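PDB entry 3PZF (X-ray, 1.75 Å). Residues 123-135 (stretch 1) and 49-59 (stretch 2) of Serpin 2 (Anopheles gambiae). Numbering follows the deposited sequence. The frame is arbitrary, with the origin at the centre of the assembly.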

# COMPACT_ATOMS: atom_id res chain seq x y z
N LYS A 123 3.73 28.22 3.95
CA LYS A 123 3.42 27.49 5.15
C LYS A 123 2.93 26.08 4.77
O LYS A 123 3.22 25.11 5.48
CB LYS A 123 2.41 28.27 5.99
CG LYS A 123 3.03 29.59 6.50
CD LYS A 123 2.16 30.32 7.48
CE LYS A 123 2.84 31.67 7.83
NZ LYS A 123 1.92 32.59 8.52
N TYR A 124 2.26 25.93 3.63
CA TYR A 124 1.81 24.59 3.21
C TYR A 124 2.97 23.67 2.82
O TYR A 124 3.00 22.51 3.22
CB TYR A 124 0.80 24.66 2.04
CG TYR A 124 0.20 23.30 1.76
CD1 TYR A 124 -0.89 22.84 2.50
CD2 TYR A 124 0.75 22.45 0.81
CE1 TYR A 124 -1.43 21.57 2.29
CE2 TYR A 124 0.21 21.18 0.59
CZ TYR A 124 -0.87 20.75 1.34
OH TYR A 124 -1.40 19.50 1.14
N GLN A 125 3.93 24.16 2.03
CA GLN A 125 5.10 23.35 1.72
C GLN A 125 5.76 22.93 3.04
O GLN A 125 6.16 21.79 3.20
CB GLN A 125 6.08 24.13 0.80
CG GLN A 125 7.38 23.36 0.45
CD GLN A 125 7.35 22.64 -0.91
OE1 GLN A 125 7.06 23.24 -1.95
NE2 GLN A 125 7.70 21.36 -0.90
N GLN A 126 5.84 23.84 4.01
CA GLN A 126 6.41 23.52 5.33
C GLN A 126 5.72 22.34 6.02
O GLN A 126 6.38 21.36 6.41
CB GLN A 126 6.34 24.75 6.25
N ILE A 127 4.40 22.42 6.21
CA ILE A 127 3.66 21.32 6.85
C ILE A 127 3.80 20.04 6.05
O ILE A 127 3.97 18.95 6.61
CB ILE A 127 2.17 21.66 6.98
CG1 ILE A 127 1.98 22.85 7.93
CG2 ILE A 127 1.40 20.48 7.54
CD1 ILE A 127 2.74 22.71 9.20
N ALA A 128 3.72 20.14 4.74
CA ALA A 128 3.75 18.94 3.91
C ALA A 128 5.07 18.19 4.10
O ALA A 128 5.07 16.98 4.31
CB ALA A 128 3.54 19.30 2.44
N ASN A 129 6.18 18.94 4.08
CA ASN A 129 7.52 18.37 4.26
C ASN A 129 7.72 17.80 5.67
O ASN A 129 8.25 16.71 5.84
CB ASN A 129 8.62 19.43 4.03
CG ASN A 129 8.56 20.10 2.66
OD1 ASN A 129 7.94 19.60 1.72
ND2 ASN A 129 9.24 21.24 2.53
N THR A 130 7.32 18.57 6.69
CA THR A 130 7.64 18.23 8.08
C THR A 130 6.82 17.05 8.59
O THR A 130 7.39 16.09 9.14
CB THR A 130 7.42 19.45 9.01
OG1 THR A 130 8.38 20.47 8.68
CG2 THR A 130 7.58 19.07 10.47
N HIS A 131 5.50 17.11 8.42
CA HIS A 131 4.63 16.12 9.03
C HIS A 131 4.28 14.95 8.09
O HIS A 131 4.03 13.86 8.56
CB HIS A 131 3.33 16.76 9.51
CG HIS A 131 3.53 17.92 10.43
ND1 HIS A 131 3.71 17.77 11.79
CD2 HIS A 131 3.56 19.26 10.19
CE1 HIS A 131 3.85 18.96 12.35
NE2 HIS A 131 3.76 19.88 11.40
N TYR A 132 4.26 15.20 6.79
CA TYR A 132 3.76 14.18 5.85
C TYR A 132 4.82 13.72 4.88
O TYR A 132 4.57 12.89 4.01
CB TYR A 132 2.54 14.73 5.09
CG TYR A 132 1.43 15.16 6.04
CD1 TYR A 132 0.65 14.22 6.71
CD2 TYR A 132 1.19 16.51 6.30
CE1 TYR A 132 -0.35 14.60 7.59
CE2 TYR A 132 0.20 16.90 7.18
CZ TYR A 132 -0.57 15.95 7.82
OH TYR A 132 -1.55 16.35 8.70
N HIS A 133 6.02 14.26 5.04
CA HIS A 133 7.15 13.89 4.20
C HIS A 133 6.75 13.90 2.72
O HIS A 133 7.07 12.98 1.96
CB HIS A 133 7.70 12.55 4.67
CG HIS A 133 8.23 12.63 6.07
ND1 HIS A 133 9.38 13.32 6.39
CD2 HIS A 133 7.72 12.20 7.25
CE1 HIS A 133 9.58 13.27 7.69
NE2 HIS A 133 8.59 12.59 8.24
N ALA A 134 6.05 14.97 2.36
CA ALA A 134 5.58 15.24 1.01
C ALA A 134 6.12 16.58 0.51
O ALA A 134 6.44 17.47 1.31
CB ALA A 134 4.06 15.27 1.00
N MET A 135 6.19 16.75 -0.81
CA MET A 135 6.70 17.99 -1.37
C MET A 135 5.80 18.48 -2.51
O MET A 135 4.88 17.76 -2.92
CB MET A 135 8.13 17.80 -1.88
CG MET A 135 9.12 17.54 -0.75
SD MET A 135 10.85 17.54 -1.27
CE MET A 135 11.25 15.79 -1.11
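Stretch 2 49-59: KILLTLIYEAS

Stretch 2 is helical from residue 49 to 58, each turn closed by i to i+4 backbone hydrogen bonds such as Leu54 N to Ile50 O (2.9 Å), and Ser59 is the first residue to leave helical phi/psi (-86/143). It lies against the helix of stretch 1 in a nearly antiparallel sense: the N-to-C directions make an angle of 152°, and the axes come within 11.0 Å. The register of nearest CA atoms confirms the direction, for as stretch 1 advances from Tyr124 to Ala128 to Tyr132, its partners retreat from Ala58 (7.4 Å CA to CA) to Leu54 (7.0 Å) to Ile50 (6.8 Å).

Tyr124 makes the first contact. Its CA-to-CB bond points sideways, but with chi1 at -172° (t) the ring reaches the second helix, where Tyr124 OH donates a hydrogen bond to Leu54 O at 2.7 Å. That carbonyl also accepts from Ala58 N (3.0 Å), so the phenol joins an existing helical bond without breaking it. Tyr124 CE1 lies 3.8 Å from Ala58 CB. One turn on, Ile127 CG2 comes to 3.9 Å from Glu57 OE2, and Ala128 CB to 3.9 Å from Leu54 CD2.

Tyr132, with 121 Å² covered, contributes the largest single share of the 482 Å² buried. It is a knob among Ile50, Thr53, Leu54 and Glu57: Tyr132 CD2 is 3.6 Å from Leu54 CD2, Tyr132 OH is 3.4 Å from Thr53 CG2, and Tyr132 OH donates to Glu57 OE2 at 2.6 Å, at the ring's edge. His133 then leaves helical geometry with positive phi (48°). Beyond this turn Ala134 points toward stretch 2, its CB 3.6 Å from Leu54 CD1, whereas Met135 points away.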

# COMPACT_ATOMS: atom_id res chain seq x y z
N LYS A 49 -4.05 7.19 2.76
CA LYS A 49 -4.56 8.05 3.83
C LYS A 49 -3.70 9.31 3.97
O LYS A 49 -4.22 10.39 4.24
CB LYS A 49 -4.67 7.29 5.14
CG LYS A 49 -5.59 6.08 5.00
CD LYS A 49 -6.04 5.55 6.39
CE LYS A 49 -4.92 4.89 7.17
NZ LYS A 49 -5.47 4.18 8.42
N ILE A 50 -2.39 9.17 3.79
CA ILE A 50 -1.51 10.35 3.76
C ILE A 50 -1.96 11.35 2.66
O ILE A 50 -1.98 12.58 2.91
CB ILE A 50 -0.03 9.96 3.51
CG1 ILE A 50 0.54 9.13 4.67
CG2 ILE A 50 0.83 11.21 3.33
CD1 ILE A 50 0.44 9.80 6.01
N LEU A 51 -2.27 10.85 1.47
CA LEU A 51 -2.69 11.72 0.35
C LEU A 51 -3.96 12.46 0.71
O LEU A 51 -4.11 13.66 0.46
CB LEU A 51 -2.97 10.88 -0.92
CG LEU A 51 -1.79 10.07 -1.40
CD1 LEU A 51 -2.10 9.37 -2.75
CD2 LEU A 51 -0.61 11.01 -1.53
N LEU A 52 -4.91 11.72 1.26
CA LEU A 52 -6.18 12.30 1.68
C LEU A 52 -5.98 13.33 2.78
O LEU A 52 -6.66 14.35 2.78
CB LEU A 52 -7.14 11.22 2.14
CG LEU A 52 -7.57 10.23 1.04
CD1 LEU A 52 -8.41 9.11 1.66
CD2 LEU A 52 -8.34 10.98 -0.04
N THR A 53 -5.05 13.09 3.70
CA THR A 53 -4.81 14.03 4.78
C THR A 53 -4.12 15.27 4.22
O THR A 53 -4.43 16.38 4.63
CB THR A 53 -4.01 13.40 5.92
OG1 THR A 53 -4.71 12.23 6.38
CG2 THR A 53 -3.88 14.42 7.14
N LEU A 54 -3.24 15.12 3.23
CA LEU A 54 -2.64 16.34 2.61
C LEU A 54 -3.72 17.19 1.95
O LEU A 54 -3.69 18.42 1.99
CB LEU A 54 -1.57 15.96 1.60
CG LEU A 54 -0.24 15.53 2.25
CD1 LEU A 54 0.56 14.70 1.25
CD2 LEU A 54 0.59 16.74 2.77
N ILE A 55 -4.68 16.53 1.32
CA ILE A 55 -5.75 17.25 0.68
C ILE A 55 -6.63 17.92 1.72
O ILE A 55 -7.06 19.07 1.53
CB ILE A 55 -6.57 16.32 -0.23
CG1 ILE A 55 -5.72 15.92 -1.45
CG2 ILE A 55 -7.85 17.01 -0.67
CD1 ILE A 55 -6.34 14.81 -2.34
N TYR A 56 -6.88 17.21 2.82
CA TYR A 56 -7.56 17.80 3.98
C TYR A 56 -6.86 19.06 4.48
O TYR A 56 -7.49 20.08 4.69
CB TYR A 56 -7.69 16.75 5.09
CG TYR A 56 -8.52 17.19 6.28
CD1 TYR A 56 -9.90 17.23 6.21
CD2 TYR A 56 -7.91 17.53 7.48
CE1 TYR A 56 -10.66 17.60 7.31
CE2 TYR A 56 -8.66 17.92 8.58
CZ TYR A 56 -10.03 17.95 8.49
OH TYR A 56 -10.80 18.32 9.57
N GLU A 57 -5.54 19.00 4.65
CA GLU A 57 -4.74 20.14 5.10
C GLU A 57 -4.84 21.32 4.13
O GLU A 57 -4.79 22.49 4.55
CB GLU A 57 -3.27 19.71 5.24
CG GLU A 57 -3.00 18.79 6.46
CD GLU A 57 -2.57 19.56 7.71
OE1 GLU A 57 -2.79 20.82 7.79
OE2 GLU A 57 -2.01 18.90 8.62
N ALA A 58 -4.99 21.01 2.84
CA ALA A 58 -5.04 22.07 1.81
C ALA A 58 -6.40 22.72 1.73
O ALA A 58 -6.55 23.80 1.17
CB ALA A 58 -4.71 21.49 0.45
N SER A 59 -7.41 22.05 2.27
CA SER A 59 -8.77 22.55 2.19
C SER A 59 -9.13 23.52 3.30
O SER A 59 -8.74 23.36 4.46
CB SER A 59 -9.77 21.39 2.24
OG SER A 59 -11.06 21.90 2.53